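Local coordinates for uncharacterized protein (Acinetobacter baumannii, PDB 4PUX) that is of unknown function but folds as an antiparallel beta-barrel of the DUF3237 family, a member of the AOC barrel clan, at residues S19-N23 with K150-Y154; K37-I43 with G61-V67; K94-S100 with N117-T123; T139-G143 with D155-L159. Residues are numbered along the deposited sequence.

Interaction 1 (S19-N23 with K150-Y154)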
loop_
_atom_site.group_PDB
_atom_site.type_symbol
_atom_site.label_atom_id
_atom_site.label_comp_id
_atom_site.label_asym_id
_atom_site.label_seq_id
_atom_site.Cartn_x
_atom_site.Cartn_y
_atom_site.Cartn_z
ATOM N N SER A 19 7.652 -5.419 -2.073
ATOM C CA SER A 19 7.353 -5.754 -3.458
ATOM C C SER A 19 6.182 -6.754 -3.419
ATOM O O SER A 19 6.373 -7.898 -3.037
ATOM C CB SER A 19 8.626 -6.308 -4.141
ATOM O OG SER A 19 9.704 -5.369 -4.019
ATOM N N VAL A 20 4.982 -6.295 -3.748
ATOM C CA VAL A 20 3.755 -7.098 -3.656
ATOM C C VAL A 20 3.405 -7.652 -5.042
ATOM O O VAL A 20 3.311 -6.905 -6.039
ATOM C CB VAL A 20 2.550 -6.266 -3.112
ATOM C CG1 VAL A 20 1.370 -7.201 -2.839
ATOM C CG2 VAL A 20 2.940 -5.459 -1.816
ATOM N N ASP A 21 3.203 -8.960 -5.084
ATOM C CA ASP A 21 2.820 -9.657 -6.336
ATOM C C ASP A 21 1.275 -9.768 -6.382
ATOM O O ASP A 21 0.643 -10.171 -5.389
ATOM C CB ASP A 21 3.425 -11.055 -6.373
ATOM C CG ASP A 21 4.910 -11.053 -6.677
ATOM O OD1 ASP A 21 5.381 -10.092 -7.289
ATOM O OD2 ASP A 21 5.626 -12.021 -6.305
ATOM N N LEU A 22 0.706 -9.449 -7.555
ATOM C CA LEU A 22 -0.757 -9.501 -7.816
ATOM C C LEU A 22 -0.990 -10.467 -9.003
ATOM O O LEU A 22 -1.566 -10.089 -10.031
ATOM C CB LEU A 22 -1.272 -8.097 -8.149
ATOM C CG LEU A 22 -0.846 -7.010 -7.180
ATOM C CD1 LEU A 22 -1.313 -5.661 -7.702
ATOM C CD2 LEU A 22 -1.378 -7.284 -5.775
ATOM N N ASN A 23 -0.478 -11.709 -8.867
ATOM C CA ASN A 23 -0.377 -12.622 -10.009
ATOM C C ASN A 23 -1.624 -13.548 -10.167
ATOM O O ASN A 23 -1.537 -14.784 -10.233
ATOM C CB ASN A 23 0.919 -13.460 -9.915
ATOM C CG ASN A 23 2.222 -12.644 -10.054
ATOM O OD1 ASN A 23 3.304 -13.115 -9.600
ATOM N ND2 ASN A 23 2.154 -11.494 -10.611
ATOM N N LYS A 150 1.322 -5.980 -12.800
ATOM C CA LYS A 150 0.616 -6.761 -11.773
ATOM C C LYS A 150 1.473 -6.901 -10.505
ATOM O O LYS A 150 1.780 -8.011 -10.027
ATOM C CB LYS A 150 0.208 -8.120 -12.328
ATOM C CG LYS A 150 -0.883 -8.027 -13.391
ATOM C CD LYS A 150 -1.218 -9.432 -13.937
ATOM C CE LYS A 150 -1.856 -9.372 -15.308
ATOM N NZ LYS A 150 -3.123 -8.643 -15.298
ATOM N N ALA A 151 1.900 -5.752 -10.014
ATOM C CA ALA A 151 2.738 -5.626 -8.805
ATOM C C ALA A 151 2.628 -4.213 -8.275
ATOM O O ALA A 151 2.290 -3.278 -9.003
ATOM C CB ALA A 151 4.217 -5.931 -9.123
ATOM N N VAL A 152 2.806 -4.074 -6.968
ATOM C CA VAL A 152 2.975 -2.776 -6.313
ATOM C C VAL A 152 4.288 -2.805 -5.510
ATOM O O VAL A 152 4.556 -3.751 -4.745
ATOM C CB VAL A 152 1.800 -2.459 -5.357
ATOM C CG1 VAL A 152 2.070 -1.167 -4.550
ATOM C CG2 VAL A 152 0.513 -2.326 -6.148
ATOM N N ILE A 153 5.114 -1.802 -5.725
ATOM C CA ILE A 153 6.363 -1.598 -4.986
ATOM C C ILE A 153 6.164 -0.400 -4.067
ATOM O O ILE A 153 5.665 0.653 -4.518
ATOM C CB ILE A 153 7.542 -1.214 -5.943
ATOM C CG1 ILE A 153 7.641 -2.184 -7.127
ATOM C CG2 ILE A 153 8.877 -1.117 -5.160
ATOM C CD1 ILE A 153 7.941 -3.574 -6.752
ATOM N N TYR A 154 6.537 -0.512 -2.801
ATOM C CA TYR A 154 6.464 0.645 -1.903
ATOM C C TYR A 154 7.525 0.658 -0.830
ATOM O O TYR A 154 8.035 -0.399 -0.415
ATOM C CB TYR A 154 5.062 0.775 -1.293
ATOM C CG TYR A 154 4.579 -0.306 -0.293
ATOM C CD1 TYR A 154 4.873 -0.204 1.102
ATOM C CD2 TYR A 154 3.746 -1.323 -0.698
ATOM C CE1 TYR A 154 4.351 -1.086 2.038
ATOM C CE2 TYR A 154 3.220 -2.219 0.207
ATOM C CZ TYR A 154 3.510 -2.096 1.583
ATOM O OH TYR A 154 2.969 -3.014 2.471
HETATM O O HOH W 1 4.751 -9.401 -9.913
#

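Interaction 2 (K37-I43 with G61-V67). With EDO (1,2-ethanediol), chain C.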
loop_
_atom_site.group_PDB
_atom_site.type_symbol
_atom_site.label_atom_id
_atom_site.label_comp_id
_atom_site.label_asym_id
_atom_site.label_seq_id
_atom_site.Cartn_x
_atom_site.Cartn_y
_atom_site.Cartn_z
ATOM N N LYS A 37 -16.723 1.661 -8.765
ATOM C CA LYS A 37 -16.497 0.281 -9.162
ATOM C C LYS A 37 -15.744 -0.466 -8.078
ATOM O O LYS A 37 -14.739 0.032 -7.554
ATOM C CB LYS A 37 -15.717 0.213 -10.487
ATOM C CG LYS A 37 -16.524 0.728 -11.628
ATOM C CD LYS A 37 -15.749 0.623 -12.939
ATOM C CE LYS A 37 -16.444 1.389 -14.094
ATOM N NZ LYS A 37 -15.552 1.506 -15.312
ATOM N N ARG A 38 -16.251 -1.641 -7.729
ATOM C CA ARG A 38 -15.612 -2.557 -6.783
ATOM C C ARG A 38 -14.689 -3.516 -7.544
ATOM O O ARG A 38 -15.126 -4.185 -8.466
ATOM C CB ARG A 38 -16.676 -3.348 -6.002
ATOM C CG ARG A 38 -16.076 -4.427 -5.129
ATOM C CD ARG A 38 -15.227 -3.857 -3.992
ATOM N NE ARG A 38 -16.016 -3.152 -2.971
ATOM C CZ ARG A 38 -15.497 -2.570 -1.906
ATOM N NH1 ARG A 38 -14.171 -2.504 -1.772
ATOM N NH2 ARG A 38 -16.284 -2.088 -0.956
ATOM N N ARG A 39 -13.427 -3.554 -7.153
ATOM C CA ARG A 39 -12.401 -4.413 -7.750
ATOM C C ARG A 39 -11.734 -5.207 -6.609
ATOM O O ARG A 39 -11.278 -4.607 -5.619
ATOM C CB ARG A 39 -11.326 -3.577 -8.493
ATOM C CG ARG A 39 -11.918 -2.556 -9.456
ATOM C CD ARG A 39 -10.838 -1.801 -10.196
ATOM N NE ARG A 39 -10.131 -2.642 -11.146
ATOM C CZ ARG A 39 -8.808 -2.798 -11.223
ATOM N NH1 ARG A 39 -7.975 -2.128 -10.439
ATOM N NH2 ARG A 39 -8.313 -3.584 -12.163
ATOM N N ILE A 40 -11.692 -6.537 -6.721
ATOM C CA ILE A 40 -11.062 -7.403 -5.697
ATOM C C ILE A 40 -9.825 -7.980 -6.344
ATOM O O ILE A 40 -9.896 -8.747 -7.308
ATOM C CB ILE A 40 -12.031 -8.467 -5.150
ATOM C CG1 ILE A 40 -13.290 -7.803 -4.565
ATOM C CG2 ILE A 40 -11.313 -9.391 -4.142
ATOM C CD1 ILE A 40 -14.389 -8.777 -4.154
ATOM N N ILE A 41 -8.687 -7.470 -5.897
ATOM C CA ILE A 41 -7.368 -7.695 -6.505
ATOM C C ILE A 41 -6.524 -8.643 -5.603
ATOM O O ILE A 41 -6.038 -8.216 -4.532
ATOM C CB ILE A 41 -6.624 -6.352 -6.664
ATOM C CG1 ILE A 41 -7.468 -5.320 -7.426
ATOM C CG2 ILE A 41 -5.223 -6.563 -7.291
ATOM C CD1 ILE A 41 -7.017 -3.903 -7.271
ATOM N N PRO A 42 -6.494 -9.943 -5.915
ATOM C CA PRO A 42 -5.732 -10.889 -5.079
ATOM C C PRO A 42 -4.260 -10.571 -4.899
ATOM O O PRO A 42 -3.578 -10.205 -5.844
ATOM C CB PRO A 42 -5.920 -12.232 -5.788
ATOM C CG PRO A 42 -7.172 -12.100 -6.525
ATOM C CD PRO A 42 -7.106 -10.659 -7.053
ATOM N N ILE A 43 -3.815 -10.723 -3.655
ATOM C CA ILE A 43 -2.398 -10.638 -3.301
ATOM C C ILE A 43 -1.835 -12.060 -3.203
ATOM O O ILE A 43 -2.248 -12.834 -2.354
ATOM C CB ILE A 43 -2.189 -9.849 -1.975
ATOM C CG1 ILE A 43 -2.581 -8.369 -2.223
ATOM C CG2 ILE A 43 -0.747 -10.051 -1.428
ATOM C CD1 ILE A 43 -2.792 -7.585 -0.958
ATOM N N GLY A 61 -5.272 -12.985 0.980
ATOM C CA GLY A 61 -5.833 -11.656 0.964
ATOM C C GLY A 61 -5.834 -10.966 -0.353
ATOM O O GLY A 61 -5.710 -11.596 -1.431
ATOM N N ALA A 62 -6.111 -9.661 -0.298
ATOM C CA ALA A 62 -6.430 -8.867 -1.481
ATOM C C ALA A 62 -6.485 -7.377 -1.149
ATOM O O ALA A 62 -6.450 -6.991 0.037
ATOM C CB ALA A 62 -7.826 -9.295 -2.055
ATOM N N ASP A 63 -6.565 -6.570 -2.186
ATOM C CA ASP A 63 -7.048 -5.183 -2.114
ATOM C C ASP A 63 -8.518 -5.180 -2.524
ATOM O O ASP A 63 -8.857 -5.552 -3.678
ATOM C CB ASP A 63 -6.210 -4.249 -3.010
ATOM C CG ASP A 63 -6.619 -2.780 -2.933
ATOM O OD1 ASP A 63 -7.497 -2.426 -2.136
ATOM O OD2 ASP A 63 -5.962 -1.966 -3.659
ATOM N N TRP A 64 -9.387 -4.831 -1.575
ATOM C CA TRP A 64 -10.815 -4.591 -1.843
ATOM C C TRP A 64 -10.974 -3.089 -2.199
ATOM O O TRP A 64 -11.143 -2.260 -1.314
ATOM C CB TRP A 64 -11.671 -4.989 -0.629
ATOM C CG TRP A 64 -11.826 -6.482 -0.436
ATOM C CD1 TRP A 64 -12.913 -7.228 -0.875
ATOM C CD2 TRP A 64 -10.906 -7.440 0.134
ATOM N NE1 TRP A 64 -12.738 -8.538 -0.561
ATOM C CE2 TRP A 64 -11.525 -8.717 0.038
ATOM C CE3 TRP A 64 -9.664 -7.344 0.763
ATOM C CZ2 TRP A 64 -10.934 -9.890 0.543
ATOM C CZ3 TRP A 64 -9.082 -8.526 1.298
ATOM C CH2 TRP A 64 -9.726 -9.756 1.204
ATOM N N GLN A 65 -10.804 -2.778 -3.488
ATOM C CA GLN A 65 -10.666 -1.425 -3.978
ATOM C C GLN A 65 -11.972 -0.866 -4.497
ATOM O O GLN A 65 -12.834 -1.627 -4.971
ATOM C CB GLN A 65 -9.621 -1.460 -5.140
ATOM C CG GLN A 65 -9.175 -0.137 -5.674
ATOM C CD GLN A 65 -8.098 -0.276 -6.739
ATOM O OE1 GLN A 65 -8.401 -0.398 -7.938
ATOM N NE2 GLN A 65 -6.828 -0.333 -6.301
ATOM N N ILE A 66 -12.096 0.461 -4.426
ATOM C CA ILE A 66 -13.210 1.206 -5.031
ATOM C C ILE A 66 -12.578 2.266 -5.937
ATOM O O ILE A 66 -11.670 2.980 -5.510
ATOM C CB ILE A 66 -14.114 1.914 -3.994
ATOM C CG1 ILE A 66 -14.735 0.903 -3.021
ATOM C CG2 ILE A 66 -15.235 2.742 -4.696
ATOM C CD1 ILE A 66 -15.268 1.542 -1.758
ATOM N N VAL A 67 -13.025 2.319 -7.204
ATOM C CA VAL A 67 -12.553 3.336 -8.150
ATOM C C VAL A 67 -13.751 4.215 -8.499
ATOM O O VAL A 67 -14.752 3.715 -9.090
ATOM C CB VAL A 67 -11.952 2.724 -9.423
ATOM C CG1 VAL A 67 -11.428 3.817 -10.373
ATOM C CG2 VAL A 67 -10.821 1.731 -9.036
HETATM C C1 EDO C . -13.590 -2.047 1.839
HETATM O O1 EDO C . -14.188 -1.190 0.896
HETATM C C2 EDO C . -14.618 -2.645 2.793
HETATM O O2 EDO C . -15.482 -3.518 2.130
HETATM O O HOH W 2 -4.674 -14.206 -2.191
#

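Interaction 3 (K94-S100 with N117-T123)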
loop_
_atom_site.group_PDB
_atom_site.type_symbol
_atom_site.label_atom_id
_atom_site.label_comp_id
_atom_site.label_asym_id
_atom_site.label_seq_id
_atom_site.Cartn_x
_atom_site.Cartn_y
_atom_site.Cartn_z
ATOM N N LYS A 94 -4.405 1.031 3.925
ATOM C CA LYS A 94 -5.469 1.927 3.465
ATOM C C LYS A 94 -4.825 3.150 2.821
ATOM O O LYS A 94 -3.744 3.574 3.218
ATOM C CB LYS A 94 -6.376 2.344 4.624
ATOM C CG LYS A 94 -7.244 1.173 5.197
ATOM C CD LYS A 94 -8.031 1.577 6.367
ATOM C CE LYS A 94 -8.982 0.471 6.821
ATOM N NZ LYS A 94 -8.256 -0.708 7.421
ATOM N N GLY A 95 -5.492 3.726 1.838
ATOM C CA GLY A 95 -4.986 4.948 1.245
ATOM C C GLY A 95 -5.604 5.264 -0.105
ATOM O O GLY A 95 -6.732 4.847 -0.379
ATOM N N TYR A 96 -4.852 6.011 -0.927
ATOM C CA TYR A 96 -5.384 6.602 -2.160
ATOM C C TYR A 96 -4.391 6.492 -3.293
ATOM O O TYR A 96 -3.156 6.647 -3.073
ATOM C CB TYR A 96 -5.706 8.110 -1.980
ATOM C CG TYR A 96 -6.679 8.434 -0.870
ATOM C CD1 TYR A 96 -8.010 7.993 -0.938
ATOM C CD2 TYR A 96 -6.280 9.173 0.251
ATOM C CE1 TYR A 96 -8.915 8.308 0.069
ATOM C CE2 TYR A 96 -7.165 9.471 1.283
ATOM C CZ TYR A 96 -8.487 9.060 1.182
ATOM O OH TYR A 96 -9.390 9.348 2.194
ATOM N N ARG A 97 -4.920 6.274 -4.497
ATOM C CA ARG A 97 -4.139 6.383 -5.748
ATOM C C ARG A 97 -4.911 7.270 -6.723
ATOM O O ARG A 97 -6.079 6.991 -7.004
ATOM C CB ARG A 97 -3.849 5.028 -6.354
ATOM C CG ARG A 97 -2.980 5.112 -7.639
ATOM C CD ARG A 97 -2.531 3.712 -8.148
ATOM N NE ARG A 97 -1.597 3.823 -9.281
ATOM C CZ ARG A 97 -1.919 3.683 -10.558
ATOM N NH1 ARG A 97 -3.161 3.383 -10.922
ATOM N NH2 ARG A 97 -0.986 3.816 -11.491
ATOM N N HIS A 98 -4.252 8.316 -7.244
ATOM C CA HIS A 98 -4.895 9.220 -8.197
ATOM C C HIS A 98 -3.818 9.899 -9.027
ATOM O O HIS A 98 -2.648 9.943 -8.615
ATOM C CB HIS A 98 -5.826 10.232 -7.509
ATOM C CG HIS A 98 -5.135 11.156 -6.542
ATOM N ND1 HIS A 98 -4.403 12.252 -6.951
ATOM C CD2 HIS A 98 -5.135 11.197 -5.190
ATOM C CE1 HIS A 98 -3.955 12.904 -5.893
ATOM N NE2 HIS A 98 -4.376 12.279 -4.812
ATOM N N GLY A 99 -4.178 10.365 -10.229
ATOM C CA GLY A 99 -3.230 11.130 -11.028
ATOM C C GLY A 99 -2.627 12.293 -10.248
ATOM O O GLY A 99 -3.325 12.937 -9.443
ATOM N N SER A 100 -1.332 12.549 -10.444
ATOM C CA SER A 100 -0.691 13.700 -9.794
ATOM C C SER A 100 -1.294 15.004 -10.328
ATOM O O SER A 100 -1.828 15.055 -11.448
ATOM C CB SER A 100 0.812 13.736 -10.007
ATOM O OG SER A 100 1.152 14.109 -11.314
ATOM N N ASN A 117 2.290 10.386 -13.998
ATOM C CA ASN A 117 2.700 10.236 -12.585
ATOM C C ASN A 117 1.490 10.213 -11.680
ATOM O O ASN A 117 0.468 10.863 -11.983
ATOM C CB ASN A 117 3.640 11.375 -12.163
ATOM C CG ASN A 117 4.957 11.373 -12.930
ATOM O OD1 ASN A 117 5.353 12.387 -13.524
ATOM N ND2 ASN A 117 5.644 10.239 -12.920
ATOM N N TYR A 118 1.598 9.459 -10.581
ATOM C CA TYR A 118 0.496 9.247 -9.655
ATOM C C TYR A 118 0.889 9.531 -8.208
ATOM O O TYR A 118 2.015 9.269 -7.774
ATOM C CB TYR A 118 -0.006 7.787 -9.721
ATOM C CG TYR A 118 -0.633 7.411 -11.047
ATOM C CD1 TYR A 118 0.166 7.086 -12.141
ATOM C CD2 TYR A 118 -2.028 7.412 -11.215
ATOM C CE1 TYR A 118 -0.397 6.781 -13.378
ATOM C CE2 TYR A 118 -2.619 7.079 -12.461
ATOM C CZ TYR A 118 -1.794 6.774 -13.534
ATOM O OH TYR A 118 -2.336 6.443 -14.774
ATOM N N TYR A 119 -0.075 10.067 -7.492
ATOM C CA TYR A 119 -0.084 10.134 -6.031
ATOM C C TYR A 119 -0.571 8.758 -5.531
ATOM O O TYR A 119 -1.671 8.346 -5.898
ATOM C CB TYR A 119 -1.062 11.188 -5.556
ATOM C CG TYR A 119 -1.049 11.354 -4.042
ATOM C CD1 TYR A 119 -1.876 10.563 -3.202
ATOM C CD2 TYR A 119 -0.206 12.287 -3.435
ATOM C CE1 TYR A 119 -1.860 10.718 -1.819
ATOM C CE2 TYR A 119 -0.201 12.472 -2.037
ATOM C CZ TYR A 119 -1.015 11.652 -1.228
ATOM O OH TYR A 119 -0.985 11.820 0.166
ATOM N N PHE A 120 0.271 8.024 -4.791
ATOM C CA PHE A 120 -0.077 6.660 -4.320
ATOM C C PHE A 120 0.602 6.504 -2.958
ATOM O O PHE A 120 1.779 6.132 -2.866
ATOM C CB PHE A 120 0.349 5.631 -5.369
ATOM C CG PHE A 120 -0.068 4.192 -5.103
ATOM C CD1 PHE A 120 -0.920 3.821 -4.051
ATOM C CD2 PHE A 120 0.335 3.207 -6.017
ATOM C CE1 PHE A 120 -1.285 2.484 -3.881
ATOM C CE2 PHE A 120 -0.014 1.883 -5.829
ATOM C CZ PHE A 120 -0.848 1.534 -4.779
ATOM N N LYS A 121 -0.177 6.755 -1.912
ATOM C CA LYS A 121 0.278 6.776 -0.517
ATOM C C LYS A 121 -0.675 5.951 0.338
ATOM O O LYS A 121 -1.889 5.927 0.100
ATOM C CB LYS A 121 0.425 8.220 0.050
ATOM C CG LYS A 121 1.256 9.196 -0.805
ATOM C CD LYS A 121 2.660 8.735 -0.946
ATOM C CE LYS A 121 3.673 9.845 -1.184
ATOM N NZ LYS A 121 3.859 10.102 -2.607
ATOM N N ILE A 122 -0.103 5.265 1.337
ATOM C CA ILE A 122 -0.864 4.412 2.228
ATOM C C ILE A 122 -0.499 4.607 3.711
ATOM O O ILE A 122 0.612 5.061 4.043
ATOM C CB ILE A 122 -0.677 2.902 1.866
ATOM C CG1 ILE A 122 0.812 2.494 1.888
ATOM C CG2 ILE A 122 -1.281 2.613 0.499
ATOM C CD1 ILE A 122 1.057 0.988 1.792
ATOM N N THR A 123 -1.429 4.193 4.574
ATOM C CA THR A 123 -1.182 3.951 6.014
ATOM C C THR A 123 -1.162 2.437 6.256
ATOM O O THR A 123 -1.776 1.668 5.476
ATOM C CB THR A 123 -2.237 4.618 6.916
ATOM O OG1 THR A 123 -3.531 4.060 6.652
ATOM C CG2 THR A 123 -2.279 6.113 6.677
HETATM O O HOH W 3 -2.881 3.373 -14.017
#

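Interaction 4 (T139-G143 with D155-L159)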
loop_
_atom_site.group_PDB
_atom_site.type_symbol
_atom_site.label_atom_id
_atom_site.label_comp_id
_atom_site.label_asym_id
_atom_site.label_seq_id
_atom_site.Cartn_x
_atom_site.Cartn_y
_atom_site.Cartn_z
ATOM N N THR A 139 2.800 1.243 16.716
ATOM C CA THR A 139 3.563 2.266 15.993
ATOM C C THR A 139 2.818 2.627 14.699
ATOM O O THR A 139 2.339 1.741 13.997
ATOM C CB THR A 139 4.974 1.724 15.662
ATOM O OG1 THR A 139 5.624 1.321 16.871
ATOM C CG2 THR A 139 5.826 2.771 14.960
ATOM N N VAL A 140 2.635 3.934 14.453
ATOM C CA VAL A 140 2.003 4.397 13.229
ATOM C C VAL A 140 3.014 4.256 12.066
ATOM O O VAL A 140 4.214 4.456 12.250
ATOM C CB VAL A 140 1.454 5.872 13.375
ATOM C CG1 VAL A 140 0.965 6.434 12.077
ATOM C CG2 VAL A 140 0.374 5.903 14.446
ATOM N N ALA A 141 2.527 3.884 10.878
ATOM C CA ALA A 141 3.391 3.673 9.714
ATOM C C ALA A 141 2.697 4.047 8.415
ATOM O O ALA A 141 1.474 4.014 8.326
ATOM C CB ALA A 141 3.854 2.198 9.675
ATOM N N VAL A 142 3.506 4.444 7.419
ATOM C CA VAL A 142 3.050 4.924 6.133
ATOM C C VAL A 142 3.931 4.383 5.003
ATOM O O VAL A 142 5.030 3.902 5.228
ATOM C CB VAL A 142 3.044 6.466 6.048
ATOM C CG1 VAL A 142 2.063 7.034 7.073
ATOM C CG2 VAL A 142 4.438 7.041 6.265
ATOM N N GLY A 143 3.403 4.398 3.805
ATOM C CA GLY A 143 4.106 3.954 2.610
ATOM C C GLY A 143 3.954 4.867 1.418
ATOM O O GLY A 143 2.924 5.520 1.251
ATOM N N ASP A 155 7.920 1.854 -0.451
ATOM C CA ASP A 155 8.825 2.087 0.670
ATOM C C ASP A 155 7.988 2.362 1.937
ATOM O O ASP A 155 7.162 3.291 1.951
ATOM C CB ASP A 155 9.722 3.304 0.396
ATOM C CG ASP A 155 10.687 3.101 -0.755
ATOM O OD1 ASP A 155 11.098 1.956 -1.035
ATOM O OD2 ASP A 155 11.051 4.109 -1.379
ATOM N N ALA A 156 8.137 1.513 2.934
ATOM C CA ALA A 156 7.475 1.652 4.230
ATOM C C ALA A 156 8.351 2.380 5.246
ATOM O O ALA A 156 9.573 2.142 5.298
ATOM C CB ALA A 156 7.096 0.299 4.772
ATOM N N TYR A 157 7.711 3.221 6.053
ATOM C CA TYR A 157 8.342 4.005 7.132
ATOM C C TYR A 157 7.489 3.938 8.398
ATOM O O TYR A 157 6.251 3.945 8.309
ATOM C CB TYR A 157 8.471 5.483 6.741
ATOM C CG TYR A 157 9.193 5.739 5.426
ATOM C CD1 TYR A 157 8.533 5.617 4.196
ATOM C CD2 TYR A 157 10.547 6.142 5.411
ATOM C CE1 TYR A 157 9.189 5.847 3.017
ATOM C CE2 TYR A 157 11.201 6.379 4.216
ATOM C CZ TYR A 157 10.523 6.247 3.032
ATOM O OH TYR A 157 11.172 6.509 1.846
ATOM N N THR A 158 8.144 3.937 9.571
ATOM C CA THR A 158 7.447 4.166 10.825
ATOM C C THR A 158 7.593 5.646 11.216
ATOM O O THR A 158 8.590 6.287 10.887
ATOM C CB THR A 158 7.908 3.239 11.954
ATOM O OG1 THR A 158 9.319 3.382 12.159
ATOM C CG2 THR A 158 7.555 1.787 11.640
ATOM N N LEU A 159 6.597 6.145 11.943
ATOM C CA LEU A 159 6.701 7.457 12.603
ATOM C C LEU A 159 7.398 7.279 13.950
ATOM O O LEU A 159 6.964 6.468 14.787
ATOM C CB LEU A 159 5.327 8.090 12.819
ATOM C CG LEU A 159 4.724 8.812 11.630
ATOM C CD1 LEU A 159 4.413 7.905 10.461
ATOM C CD2 LEU A 159 3.471 9.561 12.053
#

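Interaction 1 (S19-N23 with K150-Y154)
Three backbone hydrogen bonds join these segments. Val20 and Val152 form the reciprocal pair, with Val20 N to Val152 O at 2.8 Å (172°) and Val152 N to Val20 O at 3.0 Å (153°); Leu22 N to Lys150 O at 3.1 Å prolongs the ladder beyond the regular strand. Ala151 CA adds a CA-H...O contact to Val20 O at 3.1 Å. The strand axes, 4.7 Å apart at 166°, are antiparallel, and because strand 12-21 lies near the N-terminus and strand 151-159 ends the fold, their pairing closes the beta-barrel. Apolar contacts lie on the face bearing Val20 and Val152: Val20 CB is 4.5 Å from Val152 CB, Val20 CG2 is 3.8 Å from Tyr154 CE2, and Leu22 CD1 is 4.1 Å from Val152 CG2. Val152 also packs on Phe120, and Tyr154 OH hydrogen-bonds Tyr79 OH, so this face looks into the barrel. Among polar contacts on the other face, water 1 bridges Asp21 OD1 (2.8 Å) and Lys150 O (3.3 Å), donating to both.

Interaction 2 (K37-I43 with G61-V67)
Ile40 lays its CG2 methyl over the indole of Trp64, 4.2 Å from the centroid of the five-membered ring and 22° off its normal, a CH-pi contact; Ile40 CG2 also meets Ala62 CB at 4.1 Å. On the same face, Arg38 folds back so that its guanidinium has Ile66 CG1 over one side, while NH1 and NH2 donate to O1 of a 1,2-ethanediol, probably from the crystallisation liquor, at 3.0 and 2.9 Å. Strands 36-49 and 54-67 form a beta hairpin, here with axes 4.5 Å apart at 169°. Lys37-Val67, Arg39-Gln65 and Ile41-Asp63 are its hydrogen-bonded pairs, their six N-to-O distances spanning 2.8-3.0 Å, and Ile43 N to Gly61 O (3.0 Å) extends the ladder. Across the other face, Arg39 NH1 donates to Gln65 OE1 at 3.1 Å, while Arg39 NH2 forms a salt bridge with Glu28. Gln65 NE2 reaches Asp63 OD2 only weakly at 3.2 Å; Asp63 OD1 accepts from Asp76 N on the neighbouring strand 73-83.

Interaction 3 (K94-S100 with N117-T123)
Arg97, with 97 Å² buried, extends across the opposing strand between two aromatic rings. Its guanidinium lies flat on Tyr118 (centres 3.9 Å apart, planes at 18°), with CZ 15° off the ring normal, a cation-pi stack. Arg97 CD sits over the Phe120 face, 3.9 Å from the centroid, a CH-pi contact. Water 3 accepts from Arg97 NH1 at 3.1 Å and has a weak bond to Tyr118 OH at 3.2 Å. Tyr119, with 90 Å² buried, works on the other, more exposed face: its CB stands 3.6 Å from the His98 centroid, while the two rings are nearly parallel (10°) but slid apart, centroids 4.8 Å. Their backbones pair, His98 N to Tyr119 O at 2.9 Å and Tyr119 N to His98 O at 2.8 Å, within an antiparallel barrel ladder (axes at 175°) that Ser100 N to Asn117 O (2.9 Å) extends. With Phe120 turned to the barrel interior, Arg97 can keep its charge on Tyr118 at the edge of that apolar region.

Interaction 4 (T139-G143 with D155-L159)
Asp155 begins the second segment with a backbone contact: its O lies 3.2 Å from Gly143 CA, with 138° at the hydrogen, a CA-H...O contact. At Ala156, paired with Gly143 in a non-hydrogen-bonded position (CA-CA 4.4 Å), Ala156 CA in turn approaches Val142 O at 3.5 Å. Ala156 is buried and packs on Phe18 and Met124, side chains of strands 12-21 and 118-127. Tyr157 makes the central hydrogen-bonded pair: Tyr157 N to Val142 O and Val142 N to Tyr157 O are both 2.9 Å with angles of 162°. Tyr157 CB also touches Val142 CG2 at 4.3 Å on the face opposite Ala156. The two strands, 141-147 and 151-159, form a beta hairpin in the barrel wall; over these short segments their axes lie 4.7 Å apart at 155°, the usual twist of neighbouring strands in a curled sheet. Thr158 returns to the Ala156 face, opposite Ala141 (CA-CA 4.2 Å), where Thr158 CG2 is 4.2 Å from Ala141 CB and Thr158 CB is 3.7 Å from Thr139 CG2. Leu159 N donates to Val140 O at 2.9 Å and 175°, carrying the ladder past the start of strand 141-147. Its side chain meets two valines, with Leu159 CD2 4.0 Å from Val140 CG1 and Leu159 CD1 4.2 Å from Val142 CG1.

How the interactions relate
All four share one curled antiparallel sheet. Interactions 2 and 3 fall, in sequence, between the segments of interaction 1. Interaction 1 touches interaction 2 through Val20 CG1 and Ile43 CG2 (3.8 Å), and meets interaction 3 where Val152 CG1 approaches Phe120 CE2 and Tyr154 CE1 approaches Ile122 CD1, each at 3.9 Å. Bound 1,2-ethanediol, probably from the crystallisation liquor, lies about 4 Å from the side chains of Tyr154 and Ile122 and may mark a pocket. Interactions 1 and 4, centres 18 Å apart, share strand 151-159 through adjoining segments. Interactions 3 and 4 join by a probable hydrogen bond, Gly143 N to Ile122 O (2.9 Å). Interactions 2 and 4, centres 22 Å apart, do not touch.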